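Local atomic coordinates of galactose-binding-like protein (Bacteroides thetaiotaomicron, PDB entry 7M1B), a protein that probably binds galactose or related sugars as a SusE-like protein, and belongs to a family that may also have a degradative capacity. Residues A109-T112 with A113-I117; W295-S298 with D299-S303. One frame throughout, in Å; residues are numbered along the deposited sequence.

Contact 1: A109-T112 with A113-I117; sequences AYLT and AIEEI
The two-turn α-helix 109-115, with Glu116 and Ile117 leading out of it, shows how consecutive i to i+4 backbone bonds build a helix. Ala113 N donates to Ala109 O at 2.8 Å, Ile114 N to Tyr110 O, Glu115 N to Leu111 O and Glu116 N to Thr112 O, this last at 3.0 Å just where the chain leaves helical geometry. The Tyr110 carbonyl is the one met from well above its plane, 39° out. Side-chain carbons pack against the carbonyls of this ladder. With CG beside its backbone N (chi1 -68°), Glu115 lays CG 3.2 Å from Leu111 O, and the CG2 methyl of Ile114 approaches the same oxygen at 3.4 Å. One residue further along, Thr112 CG2, anti to the backbone N, meets Glu116 CG at 4.1 Å, the two side chains slanting past each other. The helix sits against both sheets of a β-domain. Ala113 and Ile114 rest on Val182 of strand 176-183, and Ala113 also on Leu138 of strand 138-144. Toward the other sheet, Thr112 and Glu116 touch Thr131 of strand 125-131, while Thr130 OG1 hydrogen-bonds to Ala113 O.

Contact 2: W295-S298 with D299-S303; sequences WGRS and DLPSS
Arg297, the last residue of strand 292-297, bends over the loop that follows and grips Asp299 two positions on. Its side chain can be followed atom by atom. CB, already directed at the segment that follows, lies 3.8 Å from Asp299 OD1. A chi1 of 63° sets CG between the backbone N and the carbonyl carbon, and there CG comes 3.4 Å from Asp299 O. CD then packs at 3.9 Å against Pro301 CG. At NE the contact becomes polar: Arg297 NE donates to Asp299 OD1 at 3.0 Å and, weakly, to Asp299 O. Arg297 NH2 completes a side-on salt bridge with a nearly straight bond (166°) of 2.9 Å to Asp299 OD2, which it meets on the syn side. Both carboxylate oxygens lie close to the guanidinium plane, yet the two planes are turned 40° apart, and NE meets OD1 from above the carboxylate. Leu300 O and Pro301 CA lie over one guanidinium face, and Trp310 makes a cation-pi contact with the group. NH1 is held more loosely, by weak bonds to Asp308 O and to a water that also donates to Ser302 OG; that hydroxyl is bonded to Asp304 as well. Replacing Arg297 by a leucine would probably leave the Asp299 carboxylate without its countercharge and the loop less firmly tied to the strand end. The chemistry implies that a buried arginine has its charge balanced locally, by the carboxylate of an exposed residue, which is likely to favour the ionised form of both.

Both contacts join neighbours along the chain, but by different means. Contact 1 is a helix and its exit near the start of the modelled chain, held by backbone bonds, with a buried side on the two sheets of its β-domain, Glu115 exposed near its end and Glu116 just beyond it. Contact 2 belongs to a separate region of the chain, at the end of a strand in the large antiparallel sheet, and there side chains do the work, as a charged pair bridges the strand end and the loop. No helix or strand is common to both, and their centres are about 33 Å apart. Each, then, combines buried and exposed residues: repetitive backbone bonding serves the helix, and a specific salt bridge the irregular loop.

Contact 1: A109-T112 with A113-I117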
loop_
_atom_site.group_PDB
_atom_site.type_symbol
_atom_site.label_atom_id
_atom_site.label_comp_id
_atom_site.label_asym_id
_atom_site.label_seq_id
_atom_site.Cartn_x
_atom_site.Cartn_y
_atom_site.Cartn_z
ATOM N N ALA A 109 -16.426 28.358 -6.595
ATOM C CA ALA A 109 -15.680 27.111 -6.381
ATOM C C ALA A 109 -14.860 26.732 -7.610
ATOM O O ALA A 109 -13.715 26.284 -7.438
ATOM C CB ALA A 109 -16.572 25.981 -5.878
ATOM N N TYR A 110 -15.382 26.954 -8.832
ATOM C CA TYR A 110 -14.632 26.408 -9.976
ATOM C C TYR A 110 -13.297 27.151 -10.199
ATOM O O TYR A 110 -12.305 26.634 -10.765
ATOM C CB TYR A 110 -15.533 26.364 -11.218
ATOM C CG TYR A 110 -15.697 27.690 -11.918
ATOM C CD1 TYR A 110 -16.494 28.711 -11.390
ATOM C CD2 TYR A 110 -15.069 27.898 -13.134
ATOM C CE1 TYR A 110 -16.586 29.933 -12.043
ATOM C CE2 TYR A 110 -15.144 29.107 -13.797
ATOM C CZ TYR A 110 -15.923 30.113 -13.251
ATOM O OH TYR A 110 -16.131 31.422 -13.953
ATOM N N LEU A 111 -13.276 28.405 -9.732
ATOM C CA LEU A 111 -12.120 29.276 -9.873
ATOM C C LEU A 111 -11.069 28.917 -8.824
ATOM O O LEU A 111 -9.877 28.815 -9.152
ATOM C CB LEU A 111 -12.578 30.741 -9.735
ATOM C CG LEU A 111 -13.165 31.385 -10.994
ATOM C CD1 LEU A 111 -13.460 32.871 -10.769
ATOM C CD2 LEU A 111 -12.234 31.205 -12.197
ATOM N N THR A 112 -11.506 28.771 -7.564
ATOM C CA THR A 112 -10.601 28.321 -6.515
ATOM C C THR A 112 -10.041 26.963 -6.917
ATOM O O THR A 112 -8.845 26.734 -6.735
ATOM C CB THR A 112 -11.300 28.202 -5.154
ATOM O OG1 THR A 112 -11.610 29.538 -4.774
ATOM C CG2 THR A 112 -10.416 27.631 -4.066
ATOM N N ALA A 113 -10.897 26.126 -7.528
ATOM C CA ALA A 113 -10.430 24.788 -7.905
ATOM C C ALA A 113 -9.282 24.821 -8.919
ATOM O O ALA A 113 -8.301 24.126 -8.740
ATOM C CB ALA A 113 -11.551 23.905 -8.415
ATOM N N ILE A 114 -9.435 25.628 -9.976
ATOM C CA ILE A 114 -8.399 25.717 -11.012
ATOM C C ILE A 114 -7.142 26.434 -10.482
ATOM O O ILE A 114 -6.018 26.085 -10.850
ATOM C CB ILE A 114 -8.936 26.335 -12.324
ATOM C CG1 ILE A 114 -8.153 25.875 -13.559
ATOM C CG2 ILE A 114 -8.941 27.867 -12.243
ATOM C CD1 ILE A 114 -8.264 24.399 -13.906
ATOM N N GLU A 115 -7.340 27.381 -9.545
ATOM C CA GLU A 115 -6.248 28.200 -9.032
ATOM C C GLU A 115 -5.344 27.445 -8.056
ATOM O O GLU A 115 -4.125 27.647 -8.044
ATOM C CB GLU A 115 -6.712 29.570 -8.555
ATOM C CG GLU A 115 -7.168 30.425 -9.719
ATOM C CD GLU A 115 -7.736 31.780 -9.323
ATOM O OE1 GLU A 115 -7.361 32.284 -8.209
ATOM O OE2 GLU A 115 -8.617 32.315 -10.117
ATOM N N GLU A 116 -5.929 26.529 -7.280
ATOM C CA GLU A 116 -5.219 25.791 -6.251
ATOM C C GLU A 116 -4.824 24.386 -6.738
ATOM O O GLU A 116 -4.357 23.591 -5.925
ATOM C CB GLU A 116 -6.094 25.702 -4.999
ATOM C CG GLU A 116 -6.408 27.080 -4.402
ATOM C CD GLU A 116 -5.156 27.701 -3.805
ATOM O OE1 GLU A 116 -4.366 26.973 -3.123
ATOM O OE2 GLU A 116 -4.956 28.902 -4.048
ATOM N N ILE A 117 -5.033 24.065 -8.026
ATOM C CA ILE A 117 -4.917 22.690 -8.503
ATOM C C ILE A 117 -3.443 22.321 -8.455
ATOM O O ILE A 117 -2.605 23.225 -8.646
ATOM C CB ILE A 117 -5.530 22.516 -9.921
ATOM C CG1 ILE A 117 -5.829 21.001 -10.224
ATOM C CG2 ILE A 117 -4.746 23.220 -11.062
ATOM C CD1 ILE A 117 -6.516 20.806 -11.577
#

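Contact 2: W295-S298 with D299-S303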
loop_
_atom_site.group_PDB
_atom_site.type_symbol
_atom_site.label_atom_id
_atom_site.label_comp_id
_atom_site.label_asym_id
_atom_site.label_seq_id
_atom_site.Cartn_x
_atom_site.Cartn_y
_atom_site.Cartn_z
ATOM N N TRP A 295 0.935 1.026 7.050
ATOM C CA TRP A 295 1.108 2.427 7.388
ATOM C C TRP A 295 2.529 2.829 7.069
ATOM O O TRP A 295 3.453 1.977 7.009
ATOM C CB TRP A 295 0.864 2.578 8.912
ATOM C CG TRP A 295 -0.598 2.450 9.291
ATOM C CD1 TRP A 295 -1.397 1.322 9.247
ATOM C CD2 TRP A 295 -1.461 3.533 9.730
ATOM N NE1 TRP A 295 -2.662 1.619 9.678
ATOM C CE2 TRP A 295 -2.717 2.950 10.023
ATOM C CE3 TRP A 295 -1.257 4.878 10.079
ATOM C CZ2 TRP A 295 -3.825 3.719 10.462
ATOM C CZ3 TRP A 295 -2.336 5.639 10.507
ATOM C CH2 TRP A 295 -3.594 5.060 10.735
ATOM N N GLY A 296 2.744 4.125 6.907
ATOM C CA GLY A 296 4.133 4.521 6.619
ATOM C C GLY A 296 4.455 5.943 7.077
ATOM O O GLY A 296 3.537 6.754 7.302
ATOM N N ARG A 297 5.742 6.322 7.054
ATOM C CA ARG A 297 6.171 7.708 7.197
ATOM C C ARG A 297 7.538 7.891 6.551
ATOM O O ARG A 297 8.323 6.925 6.407
ATOM C CB ARG A 297 6.206 8.056 8.691
ATOM C CG ARG A 297 7.187 7.257 9.540
ATOM C CD ARG A 297 7.006 7.501 11.048
ATOM N NE ARG A 297 7.274 8.886 11.408
ATOM C CZ ARG A 297 6.840 9.440 12.538
ATOM N NH1 ARG A 297 6.170 8.708 13.431
ATOM N NH2 ARG A 297 7.162 10.709 12.785
ATOM N N SER A 298 7.873 9.151 6.221
ATOM C CA SER A 298 9.170 9.391 5.608
ATOM C C SER A 298 10.248 9.776 6.626
ATOM O O SER A 298 11.437 9.607 6.333
ATOM C CB SER A 298 9.146 10.431 4.510
ATOM O OG SER A 298 8.551 11.634 5.031
ATOM N N ASP A 299 9.826 10.285 7.792
ATOM C CA ASP A 299 10.738 10.786 8.812
ATOM C C ASP A 299 10.896 9.748 9.938
ATOM O O ASP A 299 10.140 8.767 10.026
ATOM C CB ASP A 299 10.218 12.127 9.350
ATOM C CG ASP A 299 8.876 11.989 10.093
ATOM O OD1 ASP A 299 8.066 11.255 9.667
ATOM O OD2 ASP A 299 8.752 12.501 11.203
ATOM N N LEU A 300 11.981 9.886 10.702
ATOM C CA LEU A 300 12.303 8.956 11.790
ATOM C C LEU A 300 11.100 8.742 12.726
ATOM O O LEU A 300 10.555 9.690 13.323
ATOM C CB LEU A 300 13.512 9.500 12.552
ATOM C CG LEU A 300 14.302 8.499 13.394
ATOM C CD1 LEU A 300 15.101 7.529 12.520
ATOM C CD2 LEU A 300 15.125 9.211 14.470
ATOM N N PRO A 301 10.684 7.484 12.948
ATOM C CA PRO A 301 9.702 7.161 13.992
ATOM C C PRO A 301 10.221 7.525 15.376
ATOM O O PRO A 301 11.420 7.475 15.611
ATOM C CB PRO A 301 9.561 5.627 13.920
ATOM C CG PRO A 301 9.970 5.324 12.452
ATOM C CD PRO A 301 11.141 6.252 12.256
ATOM N N SER A 302 9.286 7.833 16.263
ATOM C CA SER A 302 9.592 7.879 17.698
ATOM C C SER A 302 9.834 6.455 18.227
ATOM O O SER A 302 9.102 5.509 17.877
ATOM C CB SER A 302 8.527 8.660 18.538
ATOM O OG SER A 302 7.284 7.995 18.477
ATOM N N SER A 303 10.822 6.342 19.107
ATOM C CA SER A 303 11.275 5.034 19.632
ATOM C C SER A 303 10.192 4.325 20.459
ATOM O O SER A 303 10.167 3.101 20.524
ATOM C CB SER A 303 12.592 5.177 20.429
ATOM O OG SER A 303 12.321 5.951 21.607
HETATM O O HOH W 1 5.625 9.411 16.757
#